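Local coordinates for galacto-N-biose/lacto-N-biose I transporter substrate-binding protein (Bifidobacterium longum, PDB 2Z8F), which binds galacto-N-biose, lacto-N-biose and lacto-N-tetraose as the solute-binding component of a bifidobacterial ABC transporter, presumably delivering them for import, at residues Q95-T98 / Q99-E102; T340-G344 / Q345-K349. All blocks are in the same frame, centred on the assembly; numbering follows the deposited sequence.

Contact 1 (Q95-T98 / Q99-E102); sequences QDVT and QYAE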
ATOM      1  N   GLN A  95       9.461  19.492  -4.905  1.00 21.05           N
ATOM      2  CA  GLN A  95       9.572  20.878  -4.459  1.00 21.81           C
ATOM      3  C   GLN A  95       9.259  21.000  -2.968  1.00 21.72           C
ATOM      4  O   GLN A  95       8.232  20.513  -2.504  1.00 21.40           O
ATOM      5  CB  GLN A  95       8.589  21.752  -5.244  1.00 22.28           C
ATOM      6  CG  GLN A  95       8.789  23.210  -4.928  1.00 23.67           C
ATOM      7  CD  GLN A  95       7.974  24.164  -5.788  1.00 24.16           C
ATOM      8  OE1 GLN A  95       7.681  25.263  -5.350  1.00 24.56           O
ATOM      9  NE2 GLN A  95       7.629  23.760  -7.010  1.00 25.21           N
ATOM     10  N   ASP A  96      10.162  21.640  -2.222  1.00 22.23           N
ATOM     11  CA  ASP A  96       9.966  21.932  -0.807  1.00 22.59           C
ATOM     12  C   ASP A  96       8.752  22.849  -0.647  1.00 21.83           C
ATOM     13  O   ASP A  96       8.752  23.969  -1.162  1.00 22.41           O
ATOM     14  CB  ASP A  96      11.237  22.626  -0.286  1.00 23.11           C
ATOM     15  CG  ASP A  96      11.128  23.087   1.155  1.00 25.58           C
ATOM     16  OD1 ASP A  96      10.041  22.995   1.742  1.00 25.56           O
ATOM     17  OD2 ASP A  96      12.156  23.591   1.692  1.00 27.87           O
ATOM     18  N   VAL A  97       7.714  22.349   0.014  1.00 21.89           N
ATOM     19  CA  VAL A  97       6.475  23.114   0.247  1.00 21.37           C
ATOM     20  C   VAL A  97       6.187  23.223   1.741  1.00 21.31           C
ATOM     21  O   VAL A  97       5.025  23.304   2.179  1.00 21.35           O
ATOM     22  CB  VAL A  97       5.256  22.516  -0.504  1.00 21.82           C
ATOM     23  CG1 VAL A  97       5.353  22.796  -2.007  1.00 20.45           C
ATOM     24  CG2 VAL A  97       5.109  21.017  -0.247  1.00 20.26           C
ATOM     25  N   THR A  98       7.249  23.194   2.546  1.00 21.45           N
ATOM     26  CA  THR A  98       7.105  23.247   3.994  1.00 22.55           C
ATOM     27  C   THR A  98       6.187  24.370   4.493  1.00 22.38           C
ATOM     28  O   THR A  98       5.330  24.137   5.360  1.00 22.69           O
ATOM     29  CB  THR A  98       8.491  23.366   4.667  1.00 22.09           C
ATOM     30  OG1 THR A  98       9.299  22.261   4.244  1.00 23.08           O
ATOM     31  CG2 THR A  98       8.372  23.320   6.186  1.00 24.75           C
ATOM     32  N   GLN A  99       6.373  25.569   3.948  1.00 23.28           N
ATOM     33  CA  GLN A  99       5.618  26.734   4.413  1.00 23.17           C
ATOM     34  C   GLN A  99       4.115  26.610   4.110  1.00 23.54           C
ATOM     35  O   GLN A  99       3.287  27.298   4.733  1.00 23.29           O
ATOM     36  CB  GLN A  99       6.177  28.023   3.824  1.00 24.14           C
ATOM     37  CG  GLN A  99       6.027  28.193   2.314  1.00 24.11           C
ATOM     38  CD  GLN A  99       6.155  29.660   1.895  1.00 27.68           C
ATOM     39  OE1 GLN A  99       5.727  30.570   2.618  1.00 27.19           O
ATOM     40  NE2 GLN A  99       6.736  29.889   0.722  1.00 29.12           N
ATOM     41  N   TYR A 100       3.773  25.740   3.156  1.00 22.10           N
ATOM     42  CA  TYR A 100       2.361  25.473   2.848  1.00 21.46           C
ATOM     43  C   TYR A 100       1.825  24.280   3.619  1.00 21.20           C
ATOM     44  O   TYR A 100       0.767  24.368   4.220  1.00 21.43           O
ATOM     45  CB  TYR A 100       2.144  25.299   1.340  1.00 21.24           C
ATOM     46  CG  TYR A 100       2.761  26.416   0.535  1.00 20.84           C
ATOM     47  CD1 TYR A 100       2.298  27.726   0.664  1.00 19.54           C
ATOM     48  CD2 TYR A 100       3.817  26.171  -0.347  1.00 21.33           C
ATOM     49  CE1 TYR A 100       2.872  28.768  -0.038  1.00 19.96           C
ATOM     50  CE2 TYR A 100       4.402  27.206  -1.063  1.00 20.76           C
ATOM     51  CZ  TYR A 100       3.895  28.506  -0.919  1.00 20.51           C
ATOM     52  OH  TYR A 100       4.457  29.522  -1.632  1.00 22.85           O
ATOM     53  N   ALA A 101       2.569  23.166   3.616  1.00 20.96           N
ATOM     54  CA  ALA A 101       2.198  21.989   4.410  1.00 20.45           C
ATOM     55  C   ALA A 101       1.852  22.331   5.867  1.00 20.93           C
ATOM     56  O   ALA A 101       0.886  21.811   6.400  1.00 20.27           O
ATOM     57  CB  ALA A 101       3.308  20.917   4.364  1.00 21.13           C
ATOM     58  N   GLU A 102       2.647  23.207   6.486  1.00 22.72           N
ATOM     59  CA  GLU A 102       2.465  23.610   7.894  1.00 24.75           C
ATOM     60  C   GLU A 102       1.054  24.116   8.173  1.00 24.04           C
ATOM     61  O   GLU A 102       0.512  23.896   9.259  1.00 23.80           O
ATOM     62  CB  GLU A 102       3.439  24.737   8.276  1.00 25.82           C
ATOM     63  CG  GLU A 102       4.882  24.336   8.523  1.00 31.78           C
ATOM     64  CD  GLU A 102       5.798  25.562   8.749  1.00 36.15           C
ATOM     65  OE1 GLU A 102       5.443  26.698   8.322  1.00 39.26           O
ATOM     66  OE2 GLU A 102       6.888  25.387   9.339  1.00 39.76           O
TER
HETATM   67  O   HOH W   1       8.541  26.026   1.673  1.00 30.49           O
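The first turn of helix 98-104 starts from Val97 at its N-cap, where the backbone carbonyl of Val97 is gripped twice from the turn it opens. Ala101 N gives Val97 O a nearly straight bond of 2.8 Å at 171°, while Tyr100 N reaches the same oxygen from above the carbonyl plane at 2.9 Å and a more bent 138°. One residue on, Glu102 N donates to Thr98 O (3.1 Å). Tyr100 CG lies beside the backbone N of Tyr100 and opposite its carbonyl carbon (chi1 -50°), which brings the CD2 edge of the ring to Val97 CB at 3.9 Å, the two side chains crossing at about a right angle; Gln99 CG lies over the centre of one ring face. Just before the helix, Asp96 OD1 closes an Asx turn with Thr98 N (2.9 Å) and also accepts from Thr98 OG1 (2.7 Å), so OD1 takes two bonds from Thr98, one from its backbone and one from its side chain. A water that accepts from Gln99 N donates only weakly to Asp96 OD1. Val97 and Tyr100 lean on Pro301 at the start of helix 301-311, whereas Ala101 packs on Ala122 of strand 121-126, and Ala122 N is hydrogen-bonded to Thr98 OG1.

Contact 2 (T340-G344 / Q345-K349); sequences TFFGG and QDIMK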
ATOM      1  N   THR A 340     -22.346  -4.847   3.269  1.00 26.33           N
ATOM      2  CA  THR A 340     -23.203  -5.909   2.732  1.00 26.75           C
ATOM      3  C   THR A 340     -22.367  -7.096   2.234  1.00 26.15           C
ATOM      4  O   THR A 340     -22.650  -8.255   2.570  1.00 26.62           O
ATOM      5  CB  THR A 340     -24.126  -5.378   1.606  1.00 27.18           C
ATOM      6  OG1 THR A 340     -25.093  -4.462   2.164  1.00 27.46           O
ATOM      7  CG2 THR A 340     -24.861  -6.536   0.934  1.00 28.29           C
ATOM      8  N   PHE A 341     -21.328  -6.810   1.451  1.00 25.28           N
ATOM      9  CA  PHE A 341     -20.417  -7.856   0.992  1.00 25.07           C
ATOM     10  C   PHE A 341     -19.723  -8.542   2.166  1.00 24.40           C
ATOM     11  O   PHE A 341     -19.593  -9.771   2.195  1.00 24.80           O
ATOM     12  CB  PHE A 341     -19.380  -7.284   0.038  1.00 24.45           C
ATOM     13  CG  PHE A 341     -18.512  -8.327  -0.607  1.00 25.03           C
ATOM     14  CD1 PHE A 341     -18.903  -8.931  -1.803  1.00 24.38           C
ATOM     15  CD2 PHE A 341     -17.288  -8.680  -0.048  1.00 23.95           C
ATOM     16  CE1 PHE A 341     -18.104  -9.887  -2.415  1.00 25.75           C
ATOM     17  CE2 PHE A 341     -16.473  -9.640  -0.661  1.00 24.87           C
ATOM     18  CZ  PHE A 341     -16.884 -10.237  -1.849  1.00 26.16           C
ATOM     19  N   PHE A 342     -19.272  -7.744   3.125  1.00 24.52           N
ATOM     20  CA  PHE A 342     -18.562  -8.272   4.287  1.00 24.23           C
ATOM     21  C   PHE A 342     -19.476  -8.637   5.455  1.00 24.77           C
ATOM     22  O   PHE A 342     -19.160  -8.368   6.617  1.00 23.60           O
ATOM     23  CB  PHE A 342     -17.443  -7.310   4.718  1.00 23.58           C
ATOM     24  CG  PHE A 342     -16.245  -7.314   3.784  1.00 23.07           C
ATOM     25  CD1 PHE A 342     -15.182  -8.196   3.997  1.00 23.86           C
ATOM     26  CD2 PHE A 342     -16.175  -6.442   2.704  1.00 22.82           C
ATOM     27  CE1 PHE A 342     -14.058  -8.212   3.139  1.00 21.43           C
ATOM     28  CE2 PHE A 342     -15.063  -6.439   1.853  1.00 22.28           C
ATOM     29  CZ  PHE A 342     -13.997  -7.335   2.072  1.00 22.36           C
ATOM     30  N   GLY A 343     -20.602  -9.276   5.135  1.00 25.43           N
ATOM     31  CA  GLY A 343     -21.479  -9.877   6.153  1.00 26.46           C
ATOM     32  C   GLY A 343     -22.013  -8.950   7.225  1.00 26.73           C
ATOM     33  O   GLY A 343     -22.157  -9.348   8.381  1.00 27.73           O
ATOM     34  N   GLY A 344     -22.290  -7.708   6.848  1.00 26.35           N
ATOM     35  CA  GLY A 344     -22.735  -6.685   7.783  1.00 25.48           C
ATOM     36  C   GLY A 344     -21.643  -6.012   8.603  1.00 25.46           C
ATOM     37  O   GLY A 344     -21.946  -5.182   9.457  1.00 25.80           O
ATOM     38  N   GLN A 345     -20.372  -6.340   8.340  1.00 24.13           N
ATOM     39  CA  GLN A 345     -19.276  -5.852   9.192  1.00 23.94           C
ATOM     40  C   GLN A 345     -18.884  -4.408   8.905  1.00 23.14           C
ATOM     41  O   GLN A 345     -18.792  -3.994   7.742  1.00 23.29           O
ATOM     42  CB  GLN A 345     -18.040  -6.726   9.009  1.00 23.15           C
ATOM     43  CG  GLN A 345     -16.970  -6.530  10.087  1.00 23.27           C
ATOM     44  CD  GLN A 345     -15.742  -7.387   9.841  1.00 23.21           C
ATOM     45  OE1 GLN A 345     -15.614  -8.032   8.804  1.00 23.35           O
ATOM     46  NE2 GLN A 345     -14.832  -7.400  10.815  1.00 23.49           N
ATOM     47  N   ASP A 346     -18.598  -3.672   9.974  1.00 23.44           N
ATOM     48  CA  ASP A 346     -18.067  -2.315   9.865  1.00 23.77           C
ATOM     49  C   ASP A 346     -16.562  -2.473   9.640  1.00 23.17           C
ATOM     50  O   ASP A 346     -15.776  -2.361  10.575  1.00 23.18           O
ATOM     51  CB  ASP A 346     -18.362  -1.532  11.158  1.00 24.24           C
ATOM     52  CG  ASP A 346     -17.934  -0.063  11.093  1.00 25.83           C
ATOM     53  OD1 ASP A 346     -17.369   0.390  10.065  1.00 26.84           O
ATOM     54  OD2 ASP A 346     -18.145   0.660  12.106  1.00 28.52           O
ATOM     55  N   ILE A 347     -16.165  -2.749   8.399  1.00 22.48           N
ATOM     56  CA  ILE A 347     -14.750  -3.090   8.137  1.00 21.54           C
ATOM     57  C   ILE A 347     -13.791  -1.915   8.321  1.00 22.39           C
ATOM     58  O   ILE A 347     -12.603  -2.114   8.639  1.00 22.41           O
ATOM     59  CB  ILE A 347     -14.539  -3.811   6.776  1.00 21.92           C
ATOM     60  CG1 ILE A 347     -14.779  -2.860   5.598  1.00 20.49           C
ATOM     61  CG2 ILE A 347     -15.409  -5.066   6.699  1.00 19.78           C
ATOM     62  CD1 ILE A 347     -14.492  -3.533   4.264  1.00 20.97           C
ATOM     63  N   MET A 348     -14.295  -0.692   8.164  1.00 22.37           N
ATOM     64  CA  MET A 348     -13.465   0.492   8.360  1.00 23.45           C
ATOM     65  C   MET A 348     -12.948   0.517   9.790  1.00 23.50           C
ATOM     66  O   MET A 348     -11.816   0.929  10.029  1.00 24.83           O
ATOM     67  CB  MET A 348     -14.245   1.780   8.083  1.00 23.86           C
ATOM     68  CG  MET A 348     -13.400   3.030   8.192  1.00 26.08           C
ATOM     69  SD  MET A 348     -12.036   2.989   7.029  1.00 29.06           S
ATOM     70  CE  MET A 348     -12.938   3.140   5.472  1.00 28.90           C
ATOM     71  N   LYS A 349     -13.755   0.056  10.733  1.00 23.88           N
ATOM     72  CA  LYS A 349     -13.292  -0.011  12.120  1.00 24.39           C
ATOM     73  C   LYS A 349     -12.072  -0.936  12.258  1.00 23.70           C
ATOM     74  O   LYS A 349     -11.138  -0.658  13.042  1.00 23.80           O
ATOM     75  CB  LYS A 349     -14.431  -0.414  13.053  1.00 25.39           C
ATOM     76  CG  LYS A 349     -14.045  -0.435  14.533  1.00 29.91           C
ATOM     77  CD  LYS A 349     -15.292  -0.440  15.426  1.00 36.09           C
ATOM     78  CE  LYS A 349     -15.022  -1.048  16.827  1.00 38.19           C
ATOM     79  NZ  LYS A 349     -13.728  -0.622  17.465  1.00 42.50           N
TER
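Gln345 closes a type I' beta turn that begins at Phe342 and links helix 336-341 to helix 347-356. Its N donates to Phe342 O (2.9 Å, 154°) from well above the carbonyl plane, and Gly343 and Gly344, both with positive phi, form the bend. Gln345 CB lies 3.1 Å from Phe342 O, beside the oxygen its own N bonds to. Beyond CB the chain runs extended and carries the amide to strand 269-273, where OE1 accepts from Val271 N. The side chain of Asp346, the centre of an inverse gamma turn, leaves the backbone directed away from residues 340-344; its OD1 bonds to Thr334 OG1. Ile347 then turns back toward Phe342, the two side chains crossing at about a right angle. CG2 lies against Phe342 CB (3.6 Å) and the near end of the ring, and CD1 reaches CD2 and CE2. Phe341 CD2 lies over the opposite face of the Phe342 ring, toward its rim, so the ring is sandwiched. This apolar pair is buried: Val271 touches both residues, Met258 of helix 254-261 touches Phe342, and Phe135 meets the Phe342 ring edge-to-face. With CG1 placed between the backbone N and the carbonyl carbon (chi1 70°), Ile347 CD1 makes a CH-pi contact over the Phe342 face, 4.1 Å from the ring centroid and 27° off its normal.

Overall arrangement
Both contacts are local and each includes the entry to a helix, but their centres are about 38 Å apart. Contact 1 is mainly polar, with main-chain N-H groups and a carboxylate fastening a helix start beside the mixed sheet and helix 301-311. Across contact 2 a single turn bond joins the segments and the side chains meet by apolar packing beside the three-stranded antiparallel sheet and helix 254-261, while the polar ends of Gln345 and Asp346 are bonded to Val271 and Thr334. Each is partly buried: Val97 and Ala101 are the inner residues of one, Phe342 and Ile347 of the other, while Gln99, Glu102, the two glycines and Asp346 are exposed. They share no helix or strand.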